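Local coordinates for periplasmic binding protein (Roseiflexus sp. RS-1, PDB 5GJ3), which binds heme in the periplasm, here two molecules at once, and probably passes it on to a membrane transporter during bacterial heme acquisition, at residues Asn12-Glu17 / Gln102-Phe107; Phe20-Gly25 / Glu119-Gln124; Asp240-Leu243 / Pro248-Gly251. One frame throughout, in Å; residues are numbered along the deposited sequence.

Contact 1. Residues Asn12-Glu17 / Gln102-Phe107; sequences NGDITE and QQKIRF. With ZN (zinc ion), chain D.
Asp-14 holds its CG between the backbone N and the carbonyl carbon (chi1 57°), while Lys-104 keeps CG beside its backbone N and bends at chi3 (-70°), bringing the ammonium to the carboxylate. The contact joins helix 13-21 to helix 100-111 in the N-terminal lobe of a helix-bridged, two-lobed periplasmic binding protein, a lobe built on a parallel four-stranded sheet. The axes of the short helical segments come no closer than 10.4 Å, and the long lysine reaches across. Its NZ donates to Asp-14 OD2 at 2.6 Å, a salt bridge that reaches the oxygen on its anti side, 16° out of the carboxylate plane. The same OD2 binds a zinc ion at 2.1 Å, so metal and ammonium share one oxygen. Asp-70 and Asp-94 also bind this zinc; Lys-104 NZ has a second salt bridge to Asp-94 and donates to Gly-245 O, which fixes it among several acceptors. Beside this polar cluster, Ile-15 CD1 packs 4.3 Å from Lys-104 CD and comes up at the edge of the Phe-107 ring, 4.4 Å from CE2. A zinc-bound water, its O 1.9 Å from the metal, lies 3.1 Å from Asp-14 OD1, to which it can donate.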
ATOM      1  N   ASN A  12       5.642  -0.679  10.944  1.00 13.73           N
ATOM      2  CA  ASN A  12       5.047  -0.299   9.661  1.00 15.71           C
ATOM      3  C   ASN A  12       3.636  -0.806   9.608  1.00 17.38           C
ATOM      4  O   ASN A  12       3.348  -1.897  10.105  1.00 17.08           O
ATOM      5  CB  ASN A  12       5.825  -0.861   8.450  1.00 15.01           C
ATOM      6  CG  ASN A  12       7.271  -0.544   8.526  1.00 15.12           C
ATOM      7  OD1 ASN A  12       8.056  -1.282   9.122  1.00 18.14           O
ATOM      8  ND2 ASN A  12       7.634   0.605   8.017  1.00 15.89           N
ATOM      9  N   GLY A  13       2.749  -0.004   9.006  1.00 17.48           N
ATOM     10  CA  GLY A  13       1.352  -0.432   8.839  1.00 16.76           C
ATOM     11  C   GLY A  13       1.100  -1.771   8.184  1.00 16.53           C
ATOM     12  O   GLY A  13       0.216  -2.500   8.617  1.00 14.54           O
ATOM     13  N   ASP A  14       1.868  -2.124   7.137  1.00 18.36           N
ATOM     14  CA  ASP A  14       1.705  -3.418   6.479  1.00 17.83           C
ATOM     15  C   ASP A  14       2.184  -4.660   7.302  1.00 18.80           C
ATOM     16  O   ASP A  14       1.554  -5.755   7.288  1.00 16.81           O
ATOM     17  CB  ASP A  14       2.352  -3.396   5.074  1.00 21.85           C
ATOM     18  CG  ASP A  14       3.849  -3.023   5.077  1.00 23.52           C
ATOM     19  OD1 ASP A  14       4.357  -2.395   6.048  1.00 25.26           O
ATOM     20  OD2 ASP A  14       4.539  -3.348   4.069  1.00 24.25           O
ATOM     21  N   ILE A  15       3.265  -4.474   8.070  1.00 17.47           N
ATOM     22  CA  ILE A  15       3.714  -5.488   9.049  1.00 15.69           C
ATOM     23  C   ILE A  15       2.660  -5.702  10.149  1.00 15.80           C
ATOM     24  O   ILE A  15       2.297  -6.844  10.471  1.00 17.66           O
ATOM     25  CB  ILE A  15       5.050  -5.045   9.653  1.00 15.41           C
ATOM     26  CG1 ILE A  15       6.067  -4.893   8.506  1.00 15.46           C
ATOM     27  CG2 ILE A  15       5.497  -6.070  10.696  1.00 16.77           C
ATOM     28  CD1 ILE A  15       6.321  -6.172   7.707  1.00 15.34           C
ATOM     29  N   THR A  16       2.128  -4.609  10.678  1.00 15.16           N
ATOM     30  CA  THR A  16       1.047  -4.695  11.678  1.00 16.05           C
ATOM     31  C   THR A  16      -0.151  -5.504  11.143  1.00 16.82           C
ATOM     32  O   THR A  16      -0.624  -6.433  11.786  1.00 16.91           O
ATOM     33  CB  THR A  16       0.598  -3.293  12.078  1.00 14.88           C
ATOM     34  OG1 THR A  16       1.698  -2.575  12.643  1.00 16.58           O
ATOM     35  CG2 THR A  16      -0.620  -3.314  13.054  1.00 16.30           C
ATOM     36  N   GLU A  17      -0.594  -5.184   9.932  1.00 17.02           N
ATOM     37  CA  GLU A  17      -1.717  -5.873   9.304  1.00 16.58           C
ATOM     38  C   GLU A  17      -1.424  -7.357   9.208  1.00 16.83           C
ATOM     39  O   GLU A  17      -2.296  -8.201   9.429  1.00 17.89           O
ATOM     40  CB  GLU A  17      -1.980  -5.301   7.911  1.00 17.59           C
ATOM     41  CG  GLU A  17      -2.920  -6.159   7.084  1.00 20.91           C
ATOM     42  CD  GLU A  17      -3.497  -5.431   5.852  1.00 24.38           C
ATOM     43  OE1 GLU A  17      -3.298  -4.202   5.656  1.00 26.34           O
ATOM     44  OE2 GLU A  17      -4.194  -6.101   5.091  1.00 25.31           O
ATOM     45  N   GLN A 102       4.162 -12.396   0.136  1.00 20.56           N
ATOM     46  CA  GLN A 102       4.641 -13.711   0.624  1.00 21.96           C
ATOM     47  C   GLN A 102       5.952 -13.604   1.473  1.00 20.76           C
ATOM     48  O   GLN A 102       6.123 -14.248   2.515  1.00 18.32           O
ATOM     49  CB  GLN A 102       4.770 -14.635  -0.599  1.00 26.56           C
ATOM     50  CG  GLN A 102       5.780 -15.760  -0.550  1.00 39.54           C
ATOM     51  CD  GLN A 102       7.254 -15.363  -0.738  1.00 44.53           C
ATOM     52  OE1 GLN A 102       8.102 -15.756   0.075  1.00 47.92           O
ATOM     53  NE2 GLN A 102       7.570 -14.609  -1.812  1.00 44.97           N
ATOM     54  N   GLN A 103       6.891 -12.805   0.990  1.00 19.92           N
ATOM     55  CA  GLN A 103       8.135 -12.612   1.718  1.00 21.41           C
ATOM     56  C   GLN A 103       7.896 -11.971   3.099  1.00 17.18           C
ATOM     57  O   GLN A 103       8.451 -12.417   4.093  1.00 15.16           O
ATOM     58  CB  GLN A 103       9.029 -11.735   0.857  1.00 23.46           C
ATOM     59  CG  GLN A 103      10.494 -11.762   1.153  1.00 35.34           C
ATOM     60  CD  GLN A 103      11.175 -10.859   0.138  1.00 44.69           C
ATOM     61  OE1 GLN A 103      11.764  -9.837   0.491  1.00 45.76           O
ATOM     62  NE2 GLN A 103      10.980 -11.174  -1.150  1.00 45.16           N
ATOM     63  N   LYS A 104       7.056 -10.939   3.171  1.00 16.42           N
ATOM     64  CA  LYS A 104       6.807 -10.274   4.458  1.00 15.52           C
ATOM     65  C   LYS A 104       6.034 -11.181   5.417  1.00 16.90           C
ATOM     66  O   LYS A 104       6.267 -11.172   6.673  1.00 16.43           O
ATOM     67  CB  LYS A 104       6.073  -8.937   4.253  1.00 16.51           C
ATOM     68  CG  LYS A 104       6.985  -7.867   3.615  1.00 17.40           C
ATOM     69  CD  LYS A 104       6.254  -6.517   3.449  1.00 19.52           C
ATOM     70  CE  LYS A 104       5.173  -6.515   2.416  1.00 21.81           C
ATOM     71  NZ  LYS A 104       4.574  -5.134   2.142  1.00 20.82           N
ATOM     72  N   ILE A 105       5.121 -11.961   4.832  1.00 17.01           N
ATOM     73  CA  ILE A 105       4.335 -12.911   5.648  1.00 18.82           C
ATOM     74  C   ILE A 105       5.242 -13.957   6.288  1.00 17.53           C
ATOM     75  O   ILE A 105       5.144 -14.179   7.506  1.00 18.38           O
ATOM     76  CB  ILE A 105       3.179 -13.564   4.851  1.00 18.96           C
ATOM     77  CG1 ILE A 105       2.071 -12.524   4.588  1.00 19.82           C
ATOM     78  CG2 ILE A 105       2.602 -14.781   5.597  1.00 18.45           C
ATOM     79  CD1 ILE A 105       1.210 -12.921   3.408  1.00 20.86           C
ATOM     80  N   ARG A 106       6.140 -14.563   5.488  1.00 16.94           N
ATOM     81  CA  ARG A 106       7.108 -15.542   6.041  1.00 18.11           C
ATOM     82  C   ARG A 106       8.044 -14.948   7.089  1.00 17.84           C
ATOM     83  O   ARG A 106       8.381 -15.613   8.103  1.00 15.78           O
ATOM     84  CB  ARG A 106       7.914 -16.232   4.918  1.00 20.16           C
ATOM     85  CG  ARG A 106       7.008 -17.040   3.979  1.00 24.20           C
ATOM     86  CD  ARG A 106       7.796 -17.757   2.867  1.00 30.47           C
ATOM     87  NE  ARG A 106       6.985 -18.875   2.412  1.00 37.90           N
ATOM     88  CZ  ARG A 106       6.425 -18.994   1.200  1.00 42.07           C
ATOM     89  NH1 ARG A 106       6.631 -18.083   0.249  1.00 42.74           N
ATOM     90  NH2 ARG A 106       5.685 -20.072   0.914  1.00 39.33           N
ATOM     91  N   PHE A 107       8.458 -13.691   6.864  1.00 15.95           N
ATOM     92  CA  PHE A 107       9.336 -12.985   7.803  1.00 14.98           C
ATOM     93  C   PHE A 107       8.654 -12.807   9.183  1.00 15.12           C
ATOM     94  O   PHE A 107       9.240 -13.140  10.232  1.00 15.03           O
ATOM     95  CB  PHE A 107       9.761 -11.643   7.205  1.00 14.67           C
ATOM     96  CG  PHE A 107      10.150 -10.592   8.223  1.00 14.69           C
ATOM     97  CD1 PHE A 107      11.413 -10.627   8.831  1.00 13.74           C
ATOM     98  CD2 PHE A 107       9.291  -9.511   8.486  1.00 13.29           C
ATOM     99  CE1 PHE A 107      11.818  -9.601   9.733  1.00 13.74           C
ATOM    100  CE2 PHE A 107       9.674  -8.485   9.349  1.00 14.73           C
ATOM    101  CZ  PHE A 107      10.965  -8.517   9.999  1.00 13.89           C
TER
HETATM  102 ZN    ZN D 403       6.266  -2.106   4.031  1.00 30.05          ZN
HETATM  103  O   HOH W   1       6.298  -0.295   4.753  1.00 25.31           O

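Contact 2. Residues Phe20-Gly25 / Glu119-Gln124; sequences FALGMG and ERLAAQ
Leu-121 reaches from its helix to the end of another, and its side chain is what Ala-21 and Leu-22 pack against. The first step, CB, already touches the other segment, lying 4.0 Å from Leu-22 CD2; CB also packs against Ile-105 of helix 100-111, so the root of the side chain touches two elements. From there CG stands anti to the backbone N (chi1 -169°), which carries the branch outward across the gap. At the tip, CD2 does most of the touching. It lies 3.7 Å from Leu-22 CD2, the two leucines crossing obliquely methyl to methyl, and Leu-22 CG stands behind at 3.9 Å. On its other approach the same CD2 meets Ala-21 CB at 3.8 Å, so one methyl is shared by two neighbours in sequence. The interaction is purely apolar and modest in extent. Leu-22 sits deeper than Ala-21, its side chain also lying on Val-108 and Ile-114, whereas Ala-21 is near the surface.

The backbone that presents this pair then turns sharply. Gly-23 has positive phi (96°), and its N donates to Phe-20 O at 3.0 Å in a Schellman motif; a CB here would run into the carbonyl O of Leu-22. Two residues on, Gly-25 CA lies 3.4 Å above one face of the Phe-20 ring, offset toward its rim, where a CB would collide with CD1. Glycine at both positions therefore suits the turn that follows helix 13-21. The other partner, helix 115-136, is the long helix that links the two lobes, a hallmark of the helix-bridged class of periplasmic binding proteins.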
ATOM      1  N   PHE A  20      -1.735  -9.148  12.668  1.00 17.87           N
ATOM      2  CA  PHE A  20      -3.169  -9.378  12.958  1.00 19.23           C
ATOM      3  C   PHE A  20      -3.737 -10.489  12.059  1.00 18.44           C
ATOM      4  O   PHE A  20      -4.443 -11.350  12.541  1.00 21.38           O
ATOM      5  CB  PHE A  20      -3.990  -8.064  12.847  1.00 18.54           C
ATOM      6  CG  PHE A  20      -3.925  -7.197  14.101  1.00 19.13           C
ATOM      7  CD1 PHE A  20      -4.853  -7.368  15.129  1.00 19.16           C
ATOM      8  CD2 PHE A  20      -2.966  -6.208  14.229  1.00 17.05           C
ATOM      9  CE1 PHE A  20      -4.788  -6.601  16.271  1.00 20.21           C
ATOM     10  CE2 PHE A  20      -2.900  -5.422  15.364  1.00 19.13           C
ATOM     11  CZ  PHE A  20      -3.809  -5.627  16.402  1.00 21.05           C
ATOM     12  N   ALA A  21      -3.347 -10.546  10.783  1.00 18.56           N
ATOM     13  CA  ALA A  21      -3.829 -11.605   9.878  1.00 18.71           C
ATOM     14  C   ALA A  21      -3.340 -12.979  10.248  1.00 21.36           C
ATOM     15  O   ALA A  21      -3.985 -14.024   9.910  1.00 20.41           O
ATOM     16  CB  ALA A  21      -3.463 -11.284   8.425  1.00 18.68           C
ATOM     17  N   LEU A  22      -2.197 -13.034  10.937  1.00 20.57           N
ATOM     18  CA  LEU A  22      -1.670 -14.328  11.376  1.00 21.53           C
ATOM     19  C   LEU A  22      -2.310 -14.794  12.702  1.00 23.72           C
ATOM     20  O   LEU A  22      -2.027 -15.900  13.193  1.00 27.33           O
ATOM     21  CB  LEU A  22      -0.120 -14.264  11.522  1.00 20.74           C
ATOM     22  CG  LEU A  22       0.704 -14.233  10.243  1.00 20.81           C
ATOM     23  CD1 LEU A  22       2.166 -13.795  10.483  1.00 20.00           C
ATOM     24  CD2 LEU A  22       0.660 -15.581   9.506  1.00 21.99           C
ATOM     25  N   GLY A  23      -3.124 -13.949  13.310  1.00 22.29           N
ATOM     26  CA  GLY A  23      -3.761 -14.311  14.561  1.00 23.86           C
ATOM     27  C   GLY A  23      -3.078 -13.833  15.845  1.00 30.07           C
ATOM     28  O   GLY A  23      -3.490 -14.256  16.938  1.00 30.31           O
ATOM     29  N   MET A  24      -2.096 -12.917  15.747  1.00 25.27           N
ATOM     30  CA  MET A  24      -1.203 -12.597  16.875  1.00 23.12           C
ATOM     31  C   MET A  24      -1.378 -11.160  17.311  1.00 21.63           C
ATOM     32  O   MET A  24      -0.522 -10.571  18.012  1.00 19.62           O
ATOM     33  CB  MET A  24       0.245 -12.830  16.471  1.00 28.32           C
ATOM     34  CG  MET A  24       0.528 -14.249  16.007  1.00 30.95           C
ATOM     35  SD  MET A  24       0.462 -15.434  17.366  1.00 36.60           S
ATOM     36  CE  MET A  24       1.942 -15.045  18.308  1.00 33.60           C
ATOM     37  N   GLY A  25      -2.495 -10.573  16.876  1.00 19.56           N
ATOM     38  CA  GLY A  25      -2.748  -9.186  17.163  1.00 20.17           C
ATOM     39  C   GLY A  25      -2.826  -8.898  18.650  1.00 21.34           C
ATOM     40  O   GLY A  25      -2.428  -7.807  19.097  1.00 21.23           O
ATOM     41  N   GLU A 119       2.905 -20.210   6.245  1.00 23.07           N
ATOM     42  CA  GLU A 119       2.727 -20.918   4.940  1.00 26.06           C
ATOM     43  C   GLU A 119       1.273 -20.951   4.470  1.00 24.97           C
ATOM     44  O   GLU A 119       1.004 -20.735   3.295  1.00 24.48           O
ATOM     45  CB  GLU A 119       3.292 -22.346   4.962  1.00 30.20           C
ATOM     46  CG  GLU A 119       4.785 -22.385   5.152  1.00 36.00           C
ATOM     47  CD  GLU A 119       5.527 -21.506   4.163  1.00 40.34           C
ATOM     48  OE1 GLU A 119       5.471 -21.796   2.954  1.00 44.37           O
ATOM     49  OE2 GLU A 119       6.164 -20.516   4.577  1.00 42.69           O
ATOM     50  N   ARG A 120       0.359 -21.173   5.407  1.00 24.74           N
ATOM     51  CA  ARG A 120      -1.067 -21.120   5.151  1.00 27.82           C
ATOM     52  C   ARG A 120      -1.501 -19.705   4.692  1.00 26.07           C
ATOM     53  O   ARG A 120      -2.140 -19.596   3.673  1.00 25.67           O
ATOM     54  CB  ARG A 120      -1.830 -21.570   6.417  1.00 34.73           C
ATOM     55  CG  ARG A 120      -3.304 -21.916   6.260  1.00 47.05           C
ATOM     56  CD  ARG A 120      -4.088 -21.689   7.575  1.00 55.88           C
ATOM     57  NE  ARG A 120      -3.573 -22.462   8.722  1.00 58.42           N
ATOM     58  CZ  ARG A 120      -3.719 -22.130  10.014  1.00 61.27           C
ATOM     59  NH1 ARG A 120      -4.355 -21.019  10.367  1.00 61.60           N
ATOM     60  NH2 ARG A 120      -3.209 -22.903  10.966  1.00 58.07           N
ATOM     61  N   LEU A 121      -1.174 -18.632   5.420  1.00 25.66           N
ATOM     62  CA  LEU A 121      -1.472 -17.266   4.931  1.00 22.55           C
ATOM     63  C   LEU A 121      -0.829 -16.912   3.562  1.00 22.47           C
ATOM     64  O   LEU A 121      -1.510 -16.343   2.689  1.00 22.70           O
ATOM     65  CB  LEU A 121      -1.121 -16.226   5.988  1.00 22.49           C
ATOM     66  CG  LEU A 121      -1.624 -14.813   5.725  1.00 23.74           C
ATOM     67  CD1 LEU A 121      -3.143 -14.796   5.465  1.00 23.31           C
ATOM     68  CD2 LEU A 121      -1.241 -13.874   6.868  1.00 23.49           C
ATOM     69  N   ALA A 122       0.464 -17.206   3.366  1.00 20.79           N
ATOM     70  CA  ALA A 122       1.141 -16.895   2.096  1.00 22.29           C
ATOM     71  C   ALA A 122       0.478 -17.635   0.912  1.00 23.98           C
ATOM     72  O   ALA A 122       0.304 -17.042  -0.140  1.00 22.60           O
ATOM     73  CB  ALA A 122       2.623 -17.251   2.129  1.00 19.38           C
ATOM     74  N   ALA A 123       0.151 -18.920   1.098  1.00 21.17           N
ATOM     75  CA  ALA A 123      -0.495 -19.770   0.058  1.00 23.01           C
ATOM     76  C   ALA A 123      -1.854 -19.168  -0.347  1.00 23.65           C
ATOM     77  O   ALA A 123      -2.181 -19.146  -1.516  1.00 26.77           O
ATOM     78  CB  ALA A 123      -0.673 -21.192   0.579  1.00 22.81           C
ATOM     79  N   GLN A 124      -2.620 -18.684   0.630  1.00 22.93           N
ATOM     80  CA  GLN A 124      -3.886 -18.026   0.362  1.00 25.05           C
ATOM     81  C   GLN A 124      -3.729 -16.687  -0.366  1.00 23.62           C
ATOM     82  O   GLN A 124      -4.491 -16.386  -1.288  1.00 24.07           O
ATOM     83  CB  GLN A 124      -4.655 -17.833   1.668  1.00 26.25           C
ATOM     84  CG  GLN A 124      -6.045 -17.218   1.527  1.00 33.97           C
ATOM     85  CD  GLN A 124      -7.023 -18.010   0.635  1.00 42.68           C
ATOM     86  OE1 GLN A 124      -6.938 -19.256   0.499  1.00 45.62           O
ATOM     87  NE2 GLN A 124      -7.986 -17.285   0.028  1.00 39.95           N
TER

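Contact 3. Residues Asp240-Leu243 / Pro248-Gly251; sequences DLYL and PRTG. With HEM (protoporphyrin IX containing Fe), chain B.
Tyr-242 and Arg-249 meet first by van der Waals packing. Tyr-242 CD1 sits over one face of the guanidinium, 3.5 Å from Arg-249 NH1, with the ring and guanidinium planes 42° apart, so the two groups are tilted rather than stacked. Nearer the backbone, Arg-249 CB lies 3.9 Å from Tyr-242 CE1. The arginine chain bends at chi3 (-64°), and this bend brings its flat end beside the root of the tyrosine. At the guanidinium edge, near its plane, stands Leu-241 CG, 4.1 Å from NH2.

Charge supplies the second kind of interaction. Arg-249 NE forms a salt bridge with Glu-17 of helix 13-21, and the guanidinium makes a cation-pi contact with Tyr-37. A leucine in place of Arg-249 would probably leave Glu-17 without its mate, Tyr-37 without its cation and a gap beside the Tyr-242 ring.

In the two-lobed fold, helix 240-244 follows strand 235-238 of the mixed C-terminal sheet and lies at the heme pocket, and a short connection leads from it into the final helix 250-267. Through Glu-17, this turn is fastened to the N-terminal lobe.

Hydrogen bonds form the third group. A water donates to Tyr-242 O at 2.7 Å and, weakly, to Thr-250 OG1 at 3.4 Å, bridging the segments. The phenol OH of Tyr-242 is bonded to Asp-256, further along helix 250-267. Within the first segment, Asp-240 OD1 takes a weak bond from Leu-241 N at 2.8 Å.

The last kind is contact with the ligand: Asp-240 CG approaches the heme methyl CMB to 3.7 Å.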
ATOM      1  N   ASP A 240      -5.278   3.845   1.068  1.00 23.83           N
ATOM      2  CA  ASP A 240      -3.837   3.686   0.850  1.00 22.93           C
ATOM      3  C   ASP A 240      -3.183   2.359   1.277  1.00 21.29           C
ATOM      4  O   ASP A 240      -2.435   1.764   0.501  1.00 18.85           O
ATOM      5  CB  ASP A 240      -3.006   4.841   1.435  1.00 30.04           C
ATOM      6  CG  ASP A 240      -3.455   5.257   2.844  1.00 34.39           C
ATOM      7  OD1 ASP A 240      -3.986   4.414   3.601  1.00 38.77           O
ATOM      8  OD2 ASP A 240      -3.285   6.448   3.197  1.00 42.06           O
ATOM      9  N   LEU A 241      -3.437   1.899   2.507  1.00 20.26           N
ATOM     10  CA  LEU A 241      -2.803   0.648   2.939  1.00 21.35           C
ATOM     11  C   LEU A 241      -3.314  -0.547   2.060  1.00 18.01           C
ATOM     12  O   LEU A 241      -2.569  -1.454   1.712  1.00 17.51           O
ATOM     13  CB  LEU A 241      -3.058   0.402   4.450  1.00 21.71           C
ATOM     14  CG  LEU A 241      -2.323  -0.749   5.158  1.00 25.80           C
ATOM     15  CD1 LEU A 241      -0.803  -0.743   4.939  1.00 22.24           C
ATOM     16  CD2 LEU A 241      -2.641  -0.742   6.654  1.00 27.66           C
ATOM     17  N   TYR A 242      -4.589  -0.515   1.715  1.00 16.96           N
ATOM     18  CA  TYR A 242      -5.201  -1.549   0.914  1.00 17.02           C
ATOM     19  C   TYR A 242      -4.607  -1.590  -0.477  1.00 19.09           C
ATOM     20  O   TYR A 242      -4.223  -2.646  -0.969  1.00 18.51           O
ATOM     21  CB  TYR A 242      -6.680  -1.249   0.795  1.00 18.76           C
ATOM     22  CG  TYR A 242      -7.518  -2.265   0.021  1.00 18.91           C
ATOM     23  CD1 TYR A 242      -7.581  -3.610   0.420  1.00 18.52           C
ATOM     24  CD2 TYR A 242      -8.288  -1.866  -1.071  1.00 19.67           C
ATOM     25  CE1 TYR A 242      -8.377  -4.525  -0.261  1.00 20.19           C
ATOM     26  CE2 TYR A 242      -9.118  -2.773  -1.763  1.00 19.73           C
ATOM     27  CZ  TYR A 242      -9.148  -4.100  -1.355  1.00 20.45           C
ATOM     28  OH  TYR A 242      -9.923  -5.007  -2.012  1.00 19.29           O
ATOM     29  N   LEU A 243      -4.549  -0.447  -1.148  1.00 19.95           N
ATOM     30  CA  LEU A 243      -3.968  -0.423  -2.499  1.00 20.52           C
ATOM     31  C   LEU A 243      -2.445  -0.680  -2.541  1.00 21.10           C
ATOM     32  O   LEU A 243      -1.966  -1.421  -3.395  1.00 21.15           O
ATOM     33  CB  LEU A 243      -4.276   0.900  -3.188  1.00 22.46           C
ATOM     34  CG  LEU A 243      -3.631   1.140  -4.554  1.00 23.99           C
ATOM     35  CD1 LEU A 243      -4.156   0.158  -5.602  1.00 21.19           C
ATOM     36  CD2 LEU A 243      -3.856   2.586  -4.986  1.00 22.68           C
ATOM     37  N   PRO A 248      -1.495  -8.854   3.035  1.00 21.00           N
ATOM     38  CA  PRO A 248      -2.374  -9.991   2.859  1.00 21.59           C
ATOM     39  C   PRO A 248      -3.592  -9.706   1.949  1.00 20.92           C
ATOM     40  O   PRO A 248      -4.156 -10.656   1.383  1.00 21.03           O
ATOM     41  CB  PRO A 248      -2.851 -10.303   4.295  1.00 21.99           C
ATOM     42  CG  PRO A 248      -1.826  -9.673   5.191  1.00 24.75           C
ATOM     43  CD  PRO A 248      -1.465  -8.403   4.438  1.00 20.68           C
ATOM     44  N   ARG A 249      -3.970  -8.432   1.803  1.00 18.67           N
ATOM     45  CA  ARG A 249      -5.110  -8.047   0.956  1.00 17.60           C
ATOM     46  C   ARG A 249      -4.760  -7.710  -0.494  1.00 18.36           C
ATOM     47  O   ARG A 249      -5.615  -7.216  -1.242  1.00 17.84           O
ATOM     48  CB  ARG A 249      -5.898  -6.897   1.614  1.00 16.08           C
ATOM     49  CG  ARG A 249      -6.634  -7.368   2.896  1.00 16.76           C
ATOM     50  CD  ARG A 249      -7.369  -6.175   3.514  1.00 17.34           C
ATOM     51  NE  ARG A 249      -6.393  -5.173   3.952  1.00 18.26           N
ATOM     52  CZ  ARG A 249      -6.620  -3.875   4.147  1.00 20.44           C
ATOM     53  NH1 ARG A 249      -7.795  -3.332   3.888  1.00 22.28           N
ATOM     54  NH2 ARG A 249      -5.631  -3.096   4.525  1.00 22.51           N
ATOM     55  N   THR A 250      -3.532  -8.032  -0.905  1.00 19.04           N
ATOM     56  CA  THR A 250      -3.042  -7.662  -2.228  1.00 18.75           C
ATOM     57  C   THR A 250      -3.895  -8.234  -3.361  1.00 19.63           C
ATOM     58  O   THR A 250      -4.216  -7.515  -4.310  1.00 20.29           O
ATOM     59  CB  THR A 250      -1.567  -8.073  -2.438  1.00 18.30           C
ATOM     60  OG1 THR A 250      -0.789  -7.364  -1.470  1.00 20.01           O
ATOM     61  CG2 THR A 250      -1.060  -7.640  -3.863  1.00 17.11           C
ATOM     62  N   GLY A 251      -4.242  -9.524  -3.249  1.00 18.49           N
ATOM     63  CA  GLY A 251      -5.111 -10.197  -4.166  1.00 17.61           C
ATOM     64  C   GLY A 251      -6.506  -9.568  -4.204  1.00 17.19           C
ATOM     65  O   GLY A 251      -7.109  -9.487  -5.253  1.00 17.43           O
TER
HETATM   66  CHA HEM B 401       3.772  10.712   5.495  0.75 21.71           C
HETATM   67  CHB HEM B 401       0.963   6.744   5.315  0.75 22.03           C
HETATM   68  CHC HEM B 401       3.991   5.130   1.829  0.75 24.95           C
HETATM   69  CHD HEM B 401       7.025   8.864   2.467  0.75 25.50           C
HETATM   70  C1A HEM B 401       2.763   9.803   5.698  0.75 21.29           C
HETATM   71  C2A HEM B 401       1.752   9.981   6.671  0.75 22.85           C
HETATM   72  C3A HEM B 401       0.952   8.877   6.674  0.75 23.01           C
HETATM   73  C4A HEM B 401       1.466   8.008   5.657  0.75 23.90           C
HETATM   74  CMA HEM B 401      -0.256   8.625   7.581  0.75 22.55           C
HETATM   75  CAA HEM B 401       1.654  11.205   7.572  0.75 21.92           C
HETATM   76  CBA HEM B 401       2.751  11.038   8.656  0.75 20.88           C
HETATM   77  CGA HEM B 401       3.135  12.326   9.345  0.75 22.86           C
HETATM   78  O1A HEM B 401       2.826  13.405   8.833  0.75 22.55           O
HETATM   79  O2A HEM B 401       3.797  12.348  10.413  0.75 23.55           O
HETATM   80  C1B HEM B 401       1.536   5.957   4.290  0.75 23.55           C
HETATM   81  C2B HEM B 401       0.994   4.724   3.790  0.75 23.41           C
HETATM   82  C3B HEM B 401       1.830   4.282   2.791  0.75 25.26           C
HETATM   83  C4B HEM B 401       2.921   5.272   2.718  0.75 25.79           C
HETATM   84  CMB HEM B 401      -0.292   4.064   4.231  0.75 22.61           C
HETATM   85  CAB HEM B 401       1.762   3.067   1.937  0.75 25.68           C
HETATM   86  CBB HEM B 401       1.096   1.972   2.354  0.75 27.88           C
HETATM   87  C1C HEM B 401       5.043   5.992   1.642  0.75 26.45           C
HETATM   88  C2C HEM B 401       5.996   5.914   0.604  0.75 28.75           C
HETATM   89  C3C HEM B 401       6.875   6.997   0.789  0.75 29.09           C
HETATM   90  C4C HEM B 401       6.413   7.734   1.936  0.75 26.91           C
HETATM   91  CMC HEM B 401       6.016   4.824  -0.459  0.75 28.52           C
HETATM   92  CAC HEM B 401       8.079   7.367  -0.010  0.75 33.25           C
HETATM   93  CBC HEM B 401       8.430   6.726  -1.127  0.75 38.33           C
HETATM   94  C1D HEM B 401       6.303   9.668   3.342  0.75 23.45           C
HETATM   95  C2D HEM B 401       6.847  10.981   3.752  0.75 22.96           C
HETATM   96  C3D HEM B 401       5.950  11.502   4.590  0.75 21.84           C
HETATM   97  C4D HEM B 401       4.869  10.499   4.687  0.75 22.18           C
HETATM   98  CMD HEM B 401       8.155  11.621   3.293  0.75 22.37           C
HETATM   99  CAD HEM B 401       6.045  12.834   5.321  0.75 22.62           C
HETATM  100  CBD HEM B 401       6.423  12.455   6.806  0.75 25.12           C
HETATM  101  CGD HEM B 401       7.907  12.304   7.111  0.75 26.33           C
HETATM  102  O1D HEM B 401       8.769  12.860   6.391  0.75 26.73           O
HETATM  103  O2D HEM B 401       8.335  11.661   8.114  0.75 26.17           O
HETATM  104  NA  HEM B 401       2.629   8.577   5.144  0.75 22.03           N
HETATM  105  NB  HEM B 401       2.689   6.196   3.663  0.75 24.30           N
HETATM  106  NC  HEM B 401       5.309   7.076   2.439  0.75 27.38           N
HETATM  107  ND  HEM B 401       5.117   9.375   3.964  0.75 22.97           N
HETATM  108 FE   HEM B 401       3.958   7.832   3.846  0.75 23.22          FE
HETATM  109  O   HOH W   2      -2.446  -4.613  -0.419  1.00 47.19           O

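How the contacts relate
Contacts 1 and 2 both use helix 13-21, one near its start and the other at its end, and helices 100-111 and 115-136, their partners, follow each other in the chain. Contact 1 is buried and polar at heart, with a zinc-bound carboxylate and an ammonium; contact 2, farther from the centre of the chain, is small, apolar and partly exposed. The Arg-106 to Glu-119 salt bridge ties them together. Contact 3 is the most central of the three, partly buried and beside the heme, and mixes tyrosine-arginine packing with a bridging water. Glu-17 links contacts 1 and 3 through Arg-249, while Ala-21 and Pro-248 bring contacts 2 and 3 into touch.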